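Local coordinates for protein cellulase (PDB 5I2U) that probably hydrolyses the beta-1,4-glucosidic bonds of cellulose as a halotolerant family 5 glycoside hydrolase built on a TIM barrel, at residues M221-A226 with E265-Y270; V246-C251 with R277-V282. All coordinates share one frame; numbering follows the deposited sequence.

Contact 1 of 2, residues M221-A226 with E265-Y270; sequences MHFYAA and EEWKTY
The chain leaving the strand at Ala225 runs up against the first turns of helix 264-276, where the CA atoms of Ala225 and Glu266 come within 5.4 Å, and the two segments meet through side chains without a backbone bond between them. Phe223 and Tyr270 form an offset stack at the heart of the contact. Their rings are almost parallel, with planes 5° apart and centroids 3.9 Å apart, and the two side chains run antiparallel alongside one another. Each ring sets one carbon over the middle of the other, CD1 of Tyr270 on Phe223 and CD1 of Phe223 on Tyr270, while Phe223 CE1 comes to 3.4 Å from Tyr270 CG. Phe223 reaches this position with CG between its backbone N and carbonyl carbon (chi1 72°). In the (beta/alpha)8 barrel of this cellulase, strand 217-224 is thereby tied to a helix that follows the next strand in the chain, and the aromatic cluster lies in the layer between barrel wall and outer helices. Trp267 completes the cluster: its six-membered ring meets Phe223 rim to rim, planes at 35°, with Trp267 CZ3 3.8 Å from Phe223 CE1. Trp267 NE1 is hydrogen-bonded to Ser321 OG, and Tyr270 OH to the carbonyl oxygen of His228, so both rings are also anchored at their polar ends. Past the strand, the methyl of Ala225 lies against the helix backbone, CB 3.6 Å from Trp267 N, and also approaches CD2 of Tyr270 at 3.9 Å. Glu266 adds its aliphatic base, CB standing 3.7 Å from Ala225 CB; the chain then bends at its second torsion and carries the carboxylate away to a salt bridge with Arg261.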
loop_
_atom_site.group_PDB
_atom_site.type_symbol
_atom_site.label_atom_id
_atom_site.label_comp_id
_atom_site.label_asym_id
_atom_site.label_seq_id
_atom_site.Cartn_x
_atom_site.Cartn_y
_atom_site.Cartn_z
ATOM N N MET A 221 7.528 -2.318 3.676
ATOM C CA MET A 221 7.775 -3.674 4.141
ATOM C C MET A 221 6.499 -4.455 3.931
ATOM O O MET A 221 5.429 -3.953 4.248
ATOM C CB MET A 221 8.192 -3.673 5.618
ATOM C CG MET A 221 8.702 -5.013 6.126
ATOM S SD MET A 221 7.421 -6.113 6.776
ATOM C CE MET A 221 7.053 -5.313 8.336
ATOM N N HIS A 222 6.612 -5.661 3.375
ATOM C CA HIS A 222 5.476 -6.562 3.192
ATOM C C HIS A 222 5.659 -7.853 3.991
ATOM O O HIS A 222 6.710 -8.487 3.928
ATOM C CB HIS A 222 5.288 -6.906 1.718
ATOM C CG HIS A 222 4.858 -5.748 0.866
ATOM N ND1 HIS A 222 4.535 -5.900 -0.460
ATOM C CD2 HIS A 222 4.687 -4.433 1.141
ATOM C CE1 HIS A 222 4.187 -4.731 -0.967
ATOM N NE2 HIS A 222 4.274 -3.823 -0.016
ATOM N N PHE A 223 4.633 -8.231 4.750
ATOM C CA PHE A 223 4.655 -9.492 5.493
ATOM C C PHE A 223 3.361 -10.269 5.287
ATOM O O PHE A 223 2.311 -9.686 5.070
ATOM C CB PHE A 223 4.894 -9.245 6.990
ATOM C CG PHE A 223 3.722 -8.638 7.697
ATOM C CD1 PHE A 223 2.682 -9.438 8.169
ATOM C CD2 PHE A 223 3.653 -7.273 7.901
ATOM C CE1 PHE A 223 1.591 -8.879 8.807
ATOM C CE2 PHE A 223 2.564 -6.711 8.541
ATOM C CZ PHE A 223 1.533 -7.510 8.997
ATOM N N TYR A 224 3.464 -11.586 5.427
ATOM C CA TYR A 224 2.354 -12.525 5.362
ATOM C C TYR A 224 2.547 -13.420 6.567
ATOM O O TYR A 224 3.525 -14.174 6.650
ATOM C CB TYR A 224 2.322 -13.264 4.030
ATOM C CG TYR A 224 1.736 -12.345 3.000
ATOM C CD1 TYR A 224 2.528 -11.382 2.369
ATOM C CD2 TYR A 224 0.367 -12.335 2.751
ATOM C CE1 TYR A 224 1.976 -10.471 1.472
ATOM C CE2 TYR A 224 -0.186 -11.441 1.848
ATOM C CZ TYR A 224 0.623 -10.507 1.214
ATOM O OH TYR A 224 0.078 -9.622 0.327
ATOM N N ALA A 225 1.636 -13.282 7.524
ATOM C CA ALA A 225 1.858 -13.727 8.896
ATOM C C ALA A 225 2.051 -15.238 9.071
ATOM O O ALA A 225 2.708 -15.662 10.032
ATOM C CB ALA A 225 0.745 -13.219 9.801
ATOM N N ALA A 226 1.501 -16.041 8.161
ATOM C CA ALA A 226 1.646 -17.502 8.246
ATOM C C ALA A 226 2.987 -18.024 7.691
ATOM O O ALA A 226 3.290 -19.203 7.846
ATOM C CB ALA A 226 0.479 -18.186 7.549
ATOM N N GLU A 265 -3.251 -15.951 15.123
ATOM C CA GLU A 265 -2.426 -15.489 16.234
ATOM C C GLU A 265 -1.242 -14.670 15.726
ATOM O O GLU A 265 -0.946 -13.607 16.266
ATOM C CB GLU A 265 -1.985 -16.662 17.130
ATOM C CG GLU A 265 -3.153 -17.307 17.811
ATOM C CD GLU A 265 -2.808 -17.848 19.183
ATOM O OE1 GLU A 265 -2.053 -18.839 19.239
ATOM O OE2 GLU A 265 -3.282 -17.268 20.194
ATOM N N GLU A 266 -0.608 -15.145 14.653
ATOM C CA GLU A 266 0.519 -14.446 14.029
ATOM C C GLU A 266 0.093 -13.065 13.496
ATOM O O GLU A 266 0.832 -12.090 13.641
ATOM C CB GLU A 266 1.143 -15.282 12.900
ATOM C CG GLU A 266 1.786 -16.597 13.349
ATOM C CD GLU A 266 0.807 -17.772 13.448
ATOM O OE1 GLU A 266 -0.421 -17.558 13.577
ATOM O OE2 GLU A 266 1.269 -18.925 13.397
ATOM N N TRP A 267 -1.088 -12.990 12.876
ATOM C CA TRP A 267 -1.672 -11.711 12.480
ATOM C C TRP A 267 -1.814 -10.752 13.664
ATOM O O TRP A 267 -1.400 -9.590 13.573
ATOM C CB TRP A 267 -3.039 -11.895 11.798
ATOM C CG TRP A 267 -3.717 -10.598 11.482
ATOM C CD1 TRP A 267 -4.823 -10.071 12.093
ATOM C CD2 TRP A 267 -3.303 -9.648 10.513
ATOM N NE1 TRP A 267 -5.142 -8.848 11.539
ATOM C CE2 TRP A 267 -4.225 -8.568 10.561
ATOM C CE3 TRP A 267 -2.250 -9.603 9.589
ATOM C CZ2 TRP A 267 -4.120 -7.453 9.726
ATOM C CZ3 TRP A 267 -2.149 -8.499 8.744
ATOM C CH2 TRP A 267 -3.081 -7.432 8.825
ATOM N N LYS A 268 -2.391 -11.225 14.766
ATOM C CA LYS A 268 -2.472 -10.392 15.965
ATOM C C LYS A 268 -1.104 -9.888 16.453
ATOM O O LYS A 268 -1.004 -8.748 16.908
ATOM C CB LYS A 268 -3.189 -11.098 17.109
ATOM C CG LYS A 268 -3.153 -10.292 18.404
ATOM C CD LYS A 268 -4.327 -10.562 19.319
ATOM C CE LYS A 268 -4.220 -9.721 20.585
ATOM N NZ LYS A 268 -5.008 -10.324 21.696
ATOM N N THR A 269 -0.087 -10.755 16.406
ATOM C CA THR A 269 1.265 -10.413 16.874
ATOM C C THR A 269 1.823 -9.262 16.034
ATOM O O THR A 269 2.298 -8.259 16.571
ATOM C CB THR A 269 2.202 -11.617 16.786
ATOM O OG1 THR A 269 1.701 -12.680 17.601
ATOM C CG2 THR A 269 3.619 -11.249 17.240
ATOM N N TYR A 270 1.710 -9.400 14.717
ATOM C CA TYR A 270 2.147 -8.357 13.778
ATOM C C TYR A 270 1.392 -7.050 13.953
ATOM O O TYR A 270 2.009 -5.991 14.051
ATOM C CB TYR A 270 2.014 -8.840 12.328
ATOM C CG TYR A 270 3.238 -9.528 11.762
ATOM C CD1 TYR A 270 4.317 -8.779 11.287
ATOM C CD2 TYR A 270 3.309 -10.915 11.659
ATOM C CE1 TYR A 270 5.433 -9.398 10.752
ATOM C CE2 TYR A 270 4.420 -11.539 11.114
ATOM C CZ TYR A 270 5.477 -10.770 10.665
ATOM O OH TYR A 270 6.582 -11.372 10.130
#

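Contact 2 of 2, residues V246-C251 with R277-V282; sequences VFVSEC and RKISWV. With PO4 (phosphate ion), chain J.
Strands 246-252 and 281-286, joined through helix 264-276 as a beta-alpha-beta unit, are the last two parallel neighbours of the TIM barrel. Val248 N donates to Ser280 O at 3.1 Å, and Val248 O receives a weak bond from Val282 N and a CA-H...O contact from Trp281. Glu250, hydrogen-bonded to Tyr224 OH, lies toward the C-terminal strand end, where family 5 barrels carry the active site. Beyond the corner at Glu250, Cys251 N makes another weak bond, to Val282 O. Toward the strand starts, a water joins Val246 O to Ser280 N, and a phosphate, probably from the crystallisation liquor, accepts a nearly straight bond (175°) from Val246 N.

With CG opposite its backbone N (chi1 -171°), Phe247 turns its ring to Ser280, whose CB sits over one face, offset toward the rim, 3.8 Å from the centroid. Val282 CG2 comes instead to the ring edge, 3.9 Å from CE1 of Phe247. Replacing Phe247 with an alanine would probably open a gap beside Ser280 CB and Val282 CG2, costing the CH-pi contact. Ser280 OG is bonded to Leu56 N. Beside Trp281, Val248 turns CG2 toward Ile279, 3.7 Å from Ile279 CG2.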
loop_
_atom_site.group_PDB
_atom_site.type_symbol
_atom_site.label_atom_id
_atom_site.label_comp_id
_atom_site.label_asym_id
_atom_site.label_seq_id
_atom_site.Cartn_x
_atom_site.Cartn_y
_atom_site.Cartn_z
ATOM N N VAL A 246 9.359 3.347 7.912
ATOM C CA VAL A 246 8.752 2.106 7.427
ATOM C C VAL A 246 7.223 2.203 7.357
ATOM O O VAL A 246 6.566 2.505 8.352
ATOM C CB VAL A 246 9.118 0.929 8.349
ATOM C CG1 VAL A 246 8.420 -0.361 7.905
ATOM C CG2 VAL A 246 10.634 0.753 8.383
ATOM N N PHE A 247 6.676 1.928 6.176
ATOM C CA PHE A 247 5.233 1.903 5.939
ATOM C C PHE A 247 4.927 0.531 5.351
ATOM O O PHE A 247 5.471 0.168 4.308
ATOM C CB PHE A 247 4.873 3.017 4.949
ATOM C CG PHE A 247 3.394 3.260 4.772
ATOM C CD1 PHE A 247 2.573 2.315 4.164
ATOM C CD2 PHE A 247 2.833 4.469 5.166
ATOM C CE1 PHE A 247 1.214 2.559 3.999
ATOM C CE2 PHE A 247 1.480 4.715 5.002
ATOM C CZ PHE A 247 0.671 3.759 4.408
ATOM N N VAL A 248 4.055 -0.228 6.007
ATOM C CA VAL A 248 3.607 -1.536 5.493
ATOM C C VAL A 248 2.495 -1.322 4.442
ATOM O O VAL A 248 1.317 -1.175 4.782
ATOM C CB VAL A 248 3.143 -2.444 6.652
ATOM C CG1 VAL A 248 2.496 -3.727 6.143
ATOM C CG2 VAL A 248 4.331 -2.767 7.559
ATOM N N SER A 249 2.880 -1.268 3.165
ATOM C CA SER A 249 1.930 -0.971 2.084
ATOM C C SER A 249 1.158 -2.218 1.633
ATOM O O SER A 249 0.172 -2.113 0.892
ATOM C CB SER A 249 2.636 -0.309 0.897
ATOM O OG SER A 249 3.618 -1.156 0.349
ATOM N N GLU A 250 1.600 -3.392 2.081
ATOM C CA GLU A 250 0.868 -4.619 1.810
ATOM C C GLU A 250 1.181 -5.653 2.864
ATOM O O GLU A 250 2.353 -5.873 3.188
ATOM C CB GLU A 250 1.272 -5.167 0.455
ATOM C CG GLU A 250 0.363 -6.242 -0.078
ATOM C CD GLU A 250 0.923 -6.842 -1.336
ATOM O OE1 GLU A 250 0.973 -6.125 -2.364
ATOM O OE2 GLU A 250 1.320 -8.024 -1.277
ATOM N N CYS A 251 0.144 -6.270 3.411
ATOM C CA CYS A 251 0.325 -7.373 4.332
ATOM C C CYS A 251 -0.897 -8.251 4.420
ATOM O O CYS A 251 -1.996 -7.863 4.011
ATOM C CB CYS A 251 0.703 -6.874 5.744
ATOM S SG CYS A 251 -0.534 -5.890 6.620
ATOM N N ARG A 277 4.678 0.364 17.463
ATOM C CA ARG A 277 5.627 1.155 16.656
ATOM C C ARG A 277 4.986 2.299 15.860
ATOM O O ARG A 277 5.702 3.014 15.178
ATOM C CB ARG A 277 6.389 0.264 15.655
ATOM C CG ARG A 277 7.104 -0.933 16.244
ATOM C CD ARG A 277 8.268 -0.542 17.120
ATOM N NE ARG A 277 8.962 -1.729 17.615
ATOM C CZ ARG A 277 8.541 -2.519 18.607
ATOM N NH1 ARG A 277 7.412 -2.272 19.278
ATOM N NH2 ARG A 277 9.275 -3.579 18.943
ATOM N N LYS A 278 3.669 2.486 15.929
ATOM C CA LYS A 278 2.962 3.479 15.089
ATOM C C LYS A 278 3.293 3.354 13.587
ATOM O O LYS A 278 3.473 4.356 12.897
ATOM C CB LYS A 278 3.229 4.913 15.586
ATOM C CG LYS A 278 2.684 5.212 16.980
ATOM C CD LYS A 278 2.412 6.699 17.188
ATOM C CE LYS A 278 1.827 6.986 18.567
ATOM N NZ LYS A 278 2.808 6.698 19.654
ATOM N N ILE A 279 3.377 2.114 13.107
ATOM C CA ILE A 279 3.618 1.786 11.697
ATOM C C ILE A 279 2.263 1.676 11.007
ATOM O O ILE A 279 1.368 0.974 11.506
ATOM C CB ILE A 279 4.358 0.436 11.546
ATOM C CG1 ILE A 279 5.795 0.554 12.050
ATOM C CG2 ILE A 279 4.334 -0.052 10.099
ATOM C CD1 ILE A 279 6.476 -0.779 12.289
ATOM N N SER A 280 2.100 2.377 9.884
ATOM C CA SER A 280 0.856 2.295 9.115
ATOM C C SER A 280 0.794 0.978 8.350
ATOM O O SER A 280 1.833 0.429 7.992
ATOM C CB SER A 280 0.727 3.474 8.155
ATOM O OG SER A 280 0.437 4.659 8.865
ATOM N N TRP A 281 -0.416 0.454 8.131
ATOM C CA TRP A 281 -0.576 -0.847 7.447
ATOM C C TRP A 281 -1.795 -0.976 6.533
ATOM O O TRP A 281 -2.833 -0.383 6.772
ATOM C CB TRP A 281 -0.505 -2.025 8.432
ATOM C CG TRP A 281 -1.402 -1.963 9.609
ATOM C CD1 TRP A 281 -1.111 -1.427 10.829
ATOM C CD2 TRP A 281 -2.737 -2.481 9.707
ATOM N NE1 TRP A 281 -2.185 -1.557 11.681
ATOM C CE2 TRP A 281 -3.200 -2.199 11.022
ATOM C CE3 TRP A 281 -3.595 -3.145 8.810
ATOM C CZ2 TRP A 281 -4.477 -2.574 11.470
ATOM C CZ3 TRP A 281 -4.878 -3.520 9.250
ATOM C CH2 TRP A 281 -5.302 -3.229 10.572
ATOM N N VAL A 282 -1.626 -1.762 5.481
ATOM C CA VAL A 282 -2.650 -1.992 4.469
ATOM C C VAL A 282 -2.767 -3.496 4.229
ATOM O O VAL A 282 -1.794 -4.158 3.823
ATOM C CB VAL A 282 -2.312 -1.265 3.156
ATOM C CG1 VAL A 282 -3.523 -1.202 2.236
ATOM C CG2 VAL A 282 -1.800 0.153 3.436
HETATM P P PO4 J . 7.825 4.152 11.752
HETATM O O1 PO4 J . 6.581 3.396 11.389
HETATM O O2 PO4 J . 8.763 3.264 12.538
HETATM O O3 PO4 J . 7.426 5.345 12.589
HETATM O O4 PO4 J . 8.509 4.569 10.476
HETATM O O HOH W 1 4.260 3.953 8.712
#

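Both contacts are buried, but the centre of contact 2 lies about 8 Å from that of the chain, against about 15 Å for the centre of contact 1. Strand 246-252 stands beside strand 217-224 in the barrel, and helix 264-276 leads into strand 281-286, so the pairs interleave along the chain. Contact 2 joins strand to strand through main-chain bonds, two of them weak, with valine, isoleucine and phenylalanine side chains packed beside them; contact 1 joins strand to outer helix through aromatic stacking. They meet directly where His222 NE2 lies 2.8 Å from Ser249 OG and Tyr224 OH 2.6 Å from Glu250 OE2, both probable hydrogen bonds, while Trp267 packs on Cys251.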